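Putative dihydrodipicolinate synthase family protein (Coccidioides immitis, PDB 3QFE) is of unsettled function but belongs to the dihydrodipicolinate synthase family, whose members are built on a TIM barrel with additional helices. Local coordinates at residues A[246-258]-A[302-314]. Sequence-based numbering, arbitrary orientation.
Sequences ELHRKAALAESPC and EVRKVMAEVAAIE
Lys250 lies across two side chains of the facing helix, and its course can be followed carbon by carbon. Lys250 CB approaches Val310 CG2 to 4.3 Å; its CG passes Glu309 OE2; its CD rests 3.6 Å from Ile313 CD1, the two chains crossing at about a right angle; its CE meets Glu309 OE1. A bend at the last torsion (chi4 82°) accompanies a Lys250 NZ that stays 4.9 Å from Glu309 OE1, too far for a salt bridge, and makes a long one with Glu246 instead. Glu309 is tied to the other helix through a water, which donates to both its OE2 and Lys250 O. Farther along, Ala254 marks the tightest register, its CA 4.9 Å from that of Met307, and its CB packs 3.7 Å from Val310 CG2. Pro257 then presents its ring carbon CD to Val306 CG1, 4.1 Å away. Helices 246-254 and 302-314 run roughly antiparallel (154°), with axes 8.7 Å apart at closest approach. Ile232 of helix 226-237 packs on Leu247 and Ala251, while helix 262-271 packs on Val303 and Met307; the contact thus joins helices 241-254 and 297-317 within the C-terminal helical region that follows the barrel's last strand, 216-218, as in relatives of this family.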
loop_
_atom_site.group_PDB
_atom_site.type_symbol
_atom_site.label_atom_id
_atom_site.label_comp_id
_atom_site.label_asym_id
_atom_site.label_seq_id
_atom_site.Cartn_x
_atom_site.Cartn_y
_atom_site.Cartn_z
ATOM N N GLU A 246 1.493 -18.556 14.478
ATOM C CA GLU A 246 2.673 -19.311 14.069
ATOM C C GLU A 246 3.174 -18.886 12.678
ATOM O O GLU A 246 4.363 -18.673 12.493
ATOM C CB GLU A 246 2.399 -20.821 14.144
ATOM C CG GLU A 246 3.587 -21.747 13.782
ATOM C CD GLU A 246 4.838 -21.542 14.661
ATOM O OE1 GLU A 246 5.128 -22.426 15.508
ATOM O OE2 GLU A 246 5.537 -20.505 14.501
ATOM N N LEU A 247 2.268 -18.727 11.715
ATOM C CA LEU A 247 2.645 -18.286 10.362
ATOM C C LEU A 247 3.055 -16.796 10.349
ATOM O O LEU A 247 4.033 -16.396 9.683
ATOM C CB LEU A 247 1.497 -18.532 9.384
ATOM C CG LEU A 247 1.773 -18.330 7.884
ATOM C CD1 LEU A 247 2.721 -19.406 7.345
ATOM C CD2 LEU A 247 0.461 -18.318 7.078
ATOM N N HIS A 248 2.302 -15.990 11.100
ATOM C CA HIS A 248 2.615 -14.579 11.282
ATOM C C HIS A 248 4.033 -14.383 11.804
ATOM O O HIS A 248 4.773 -13.534 11.319
ATOM C CB HIS A 248 1.588 -13.909 12.196
ATOM C CG HIS A 248 1.763 -12.431 12.316
ATOM N ND1 HIS A 248 1.225 -11.704 13.354
ATOM C CD2 HIS A 248 2.439 -11.544 11.547
ATOM C CE1 HIS A 248 1.545 -10.430 13.210
ATOM N NE2 HIS A 248 2.285 -10.306 12.123
ATOM N N ARG A 249 4.401 -15.199 12.778
ATOM C CA ARG A 249 5.731 -15.179 13.359
ATOM C C ARG A 249 6.812 -15.362 12.286
ATOM O O ARG A 249 7.714 -14.534 12.156
ATOM C CB ARG A 249 5.834 -16.300 14.379
ATOM C CG ARG A 249 6.302 -15.897 15.715
ATOM C CD ARG A 249 6.571 -17.165 16.495
ATOM N NE ARG A 249 6.120 -17.083 17.880
ATOM C CZ ARG A 249 5.062 -17.730 18.372
ATOM N NH1 ARG A 249 4.313 -18.518 17.590
ATOM N NH2 ARG A 249 4.759 -17.598 19.661
ATOM N N LYS A 250 6.710 -16.453 11.532
ATOM C CA LYS A 250 7.626 -16.733 10.421
ATOM C C LYS A 250 7.729 -15.584 9.428
ATOM O O LYS A 250 8.820 -15.254 8.970
ATOM C CB LYS A 250 7.201 -18.003 9.692
ATOM C CG LYS A 250 7.319 -19.239 10.559
ATOM C CD LYS A 250 7.232 -20.488 9.720
ATOM C CE LYS A 250 7.557 -21.734 10.513
ATOM N NZ LYS A 250 6.376 -22.197 11.288
ATOM N N ALA A 251 6.586 -14.987 9.111
ATOM C CA ALA A 251 6.518 -13.915 8.131
ATOM C C ALA A 251 7.132 -12.633 8.686
ATOM O O ALA A 251 7.802 -11.901 7.962
ATOM C CB ALA A 251 5.082 -13.680 7.677
ATOM N N ALA A 252 6.916 -12.365 9.969
ATOM C CA ALA A 252 7.484 -11.170 10.591
ATOM C C ALA A 252 9.009 -11.274 10.639
ATOM O O ALA A 252 9.711 -10.289 10.414
ATOM C CB ALA A 252 6.904 -10.958 11.977
ATOM N N LEU A 253 9.503 -12.479 10.911
ATOM C CA LEU A 253 10.933 -12.799 10.868
ATOM C C LEU A 253 11.530 -12.501 9.497
ATOM O O LEU A 253 12.579 -11.877 9.394
ATOM C CB LEU A 253 11.124 -14.281 11.175
ATOM C CG LEU A 253 12.174 -14.766 12.151
ATOM C CD1 LEU A 253 12.150 -13.945 13.424
ATOM C CD2 LEU A 253 11.900 -16.239 12.455
ATOM N N ALA A 254 10.840 -12.942 8.450
ATOM C CA ALA A 254 11.304 -12.786 7.083
ATOM C C ALA A 254 11.264 -11.331 6.616
ATOM O O ALA A 254 12.029 -10.943 5.744
ATOM C CB ALA A 254 10.496 -13.665 6.158
ATOM N N GLU A 255 10.386 -10.537 7.216
ATOM C CA GLU A 255 10.231 -9.137 6.854
ATOM C C GLU A 255 11.390 -8.210 7.286
ATOM O O GLU A 255 11.507 -7.092 6.778
ATOM C CB GLU A 255 8.887 -8.597 7.350
ATOM C CG GLU A 255 8.410 -7.395 6.533
ATOM C CD GLU A 255 7.033 -6.898 6.918
ATOM O OE1 GLU A 255 6.403 -7.503 7.818
ATOM O OE2 GLU A 255 6.584 -5.899 6.298
ATOM N N SER A 256 12.223 -8.673 8.218
ATOM C CA SER A 256 13.443 -7.963 8.681
ATOM C C SER A 256 14.005 -6.848 7.752
ATOM O O SER A 256 13.871 -5.662 8.079
ATOM C CB SER A 256 14.530 -8.982 9.065
ATOM O OG SER A 256 15.785 -8.361 9.300
ATOM N N PRO A 257 14.597 -7.220 6.581
ATOM C CA PRO A 257 15.179 -6.203 5.670
ATOM C C PRO A 257 14.261 -5.003 5.296
ATOM O O PRO A 257 13.315 -5.152 4.508
ATOM C CB PRO A 257 15.555 -7.026 4.425
ATOM C CG PRO A 257 15.762 -8.431 4.942
ATOM C CD PRO A 257 14.697 -8.580 5.994
ATOM N N CYS A 258 14.557 -3.835 5.881
ATOM C CA CYS A 258 13.877 -2.565 5.568
ATOM C C CYS A 258 14.792 -1.381 5.894
ATOM O O CYS A 258 15.943 -1.338 5.453
ATOM C CB CYS A 258 12.552 -2.429 6.333
ATOM N N GLU A 302 21.624 -11.497 2.202
ATOM C CA GLU A 302 20.755 -11.481 3.394
ATOM C C GLU A 302 19.272 -11.758 3.055
ATOM O O GLU A 302 18.609 -12.552 3.717
ATOM C CB GLU A 302 20.901 -10.141 4.134
ATOM C CG GLU A 302 20.578 -10.144 5.652
ATOM C CD GLU A 302 20.525 -8.714 6.255
ATOM O OE1 GLU A 302 21.587 -8.047 6.369
ATOM O OE2 GLU A 302 19.418 -8.250 6.618
ATOM N N VAL A 303 18.771 -11.104 2.015
ATOM C CA VAL A 303 17.409 -11.320 1.558
ATOM C C VAL A 303 17.154 -12.791 1.246
ATOM O O VAL A 303 16.177 -13.365 1.724
ATOM C CB VAL A 303 17.087 -10.432 0.354
ATOM C CG1 VAL A 303 15.709 -10.792 -0.251
ATOM C CG2 VAL A 303 17.119 -8.973 0.784
ATOM N N ARG A 304 18.055 -13.401 0.481
ATOM C CA ARG A 304 17.914 -14.792 0.083
ATOM C C ARG A 304 17.966 -15.744 1.281
ATOM O O ARG A 304 17.200 -16.705 1.340
ATOM C CB ARG A 304 18.955 -15.171 -0.970
ATOM C CG ARG A 304 18.979 -14.229 -2.172
ATOM C CD ARG A 304 19.837 -14.745 -3.333
ATOM N NE ARG A 304 21.270 -14.755 -3.008
ATOM C CZ ARG A 304 22.156 -13.829 -3.389
ATOM N NH1 ARG A 304 21.791 -12.789 -4.133
ATOM N NH2 ARG A 304 23.428 -13.946 -3.028
ATOM N N LYS A 305 18.845 -15.473 2.245
ATOM C CA LYS A 305 18.964 -16.342 3.418
ATOM C C LYS A 305 17.736 -16.219 4.321
ATOM O O LYS A 305 17.096 -17.222 4.654
ATOM C CB LYS A 305 20.241 -16.044 4.224
ATOM N N VAL A 306 17.400 -14.984 4.677
ATOM C CA VAL A 306 16.378 -14.692 5.666
ATOM C C VAL A 306 14.950 -14.956 5.185
ATOM O O VAL A 306 14.051 -15.150 5.997
ATOM C CB VAL A 306 16.529 -13.229 6.164
ATOM C CG1 VAL A 306 15.188 -12.611 6.609
ATOM C CG2 VAL A 306 17.582 -13.163 7.261
ATOM N N MET A 307 14.739 -14.967 3.875
ATOM C CA MET A 307 13.398 -15.171 3.331
ATOM C C MET A 307 13.142 -16.587 2.776
ATOM O O MET A 307 12.021 -16.889 2.365
ATOM C CB MET A 307 13.105 -14.120 2.263
ATOM C CG MET A 307 13.021 -12.711 2.769
ATOM S SD MET A 307 12.428 -11.597 1.470
ATOM C CE MET A 307 12.606 -10.019 2.294
ATOM N N ALA A 308 14.170 -17.441 2.780
ATOM C CA ALA A 308 14.107 -18.784 2.180
ATOM C C ALA A 308 13.000 -19.671 2.731
ATOM O O ALA A 308 12.367 -20.437 1.962
ATOM C CB ALA A 308 15.443 -19.506 2.299
ATOM N N GLU A 309 12.771 -19.573 4.045
ATOM C CA GLU A 309 11.762 -20.402 4.706
ATOM C C GLU A 309 10.347 -20.003 4.276
ATOM O O GLU A 309 9.535 -20.858 3.950
ATOM C CB GLU A 309 11.884 -20.371 6.235
ATOM C CG GLU A 309 10.802 -21.203 6.934
ATOM C CD GLU A 309 10.888 -21.202 8.474
ATOM O OE1 GLU A 309 10.736 -22.284 9.076
ATOM O OE2 GLU A 309 11.083 -20.124 9.084
ATOM N N VAL A 310 10.062 -18.704 4.299
ATOM C CA VAL A 310 8.758 -18.193 3.872
ATOM C C VAL A 310 8.541 -18.400 2.358
ATOM O O VAL A 310 7.426 -18.654 1.931
ATOM C CB VAL A 310 8.573 -16.724 4.320
ATOM C CG1 VAL A 310 7.343 -16.096 3.684
ATOM C CG2 VAL A 310 8.447 -16.675 5.838
ATOM N N ALA A 311 9.608 -18.334 1.567
ATOM C CA ALA A 311 9.540 -18.712 0.153
ATOM C C ALA A 311 9.024 -20.138 -0.020
ATOM O O ALA A 311 8.172 -20.385 -0.879
ATOM C CB ALA A 311 10.895 -18.547 -0.546
ATOM N N ALA A 312 9.517 -21.063 0.797
ATOM C CA ALA A 312 9.069 -22.457 0.712
ATOM C C ALA A 312 7.603 -22.595 1.102
ATOM O O ALA A 312 6.865 -23.392 0.522
ATOM C CB ALA A 312 9.946 -23.383 1.559
ATOM N N ILE A 313 7.185 -21.789 2.073
ATOM C CA ILE A 313 5.777 -21.745 2.482
ATOM C C ILE A 313 4.898 -21.194 1.355
ATOM O O ILE A 313 3.817 -21.734 1.087
ATOM C CB ILE A 313 5.592 -20.930 3.779
ATOM C CG1 ILE A 313 6.124 -21.730 4.998
ATOM C CG2 ILE A 313 4.122 -20.503 3.966
ATOM C CD1 ILE A 313 6.237 -20.883 6.255
ATOM N N GLU A 314 5.376 -20.133 0.703
ATOM C CA GLU A 314 4.665 -19.537 -0.426
ATOM C C GLU A 314 4.562 -20.512 -1.629
ATOM O O GLU A 314 3.522 -20.602 -2.271
ATOM C CB GLU A 314 5.349 -18.247 -0.842
ATOM C CG GLU A 314 4.699 -17.514 -2.037
ATOM C CD GLU A 314 3.572 -16.567 -1.633
ATOM O OE1 GLU A 314 3.201 -16.501 -0.435
ATOM O OE2 GLU A 314 3.038 -15.871 -2.515
HETATM O O HOH W 1 10.959 -16.997 8.486
#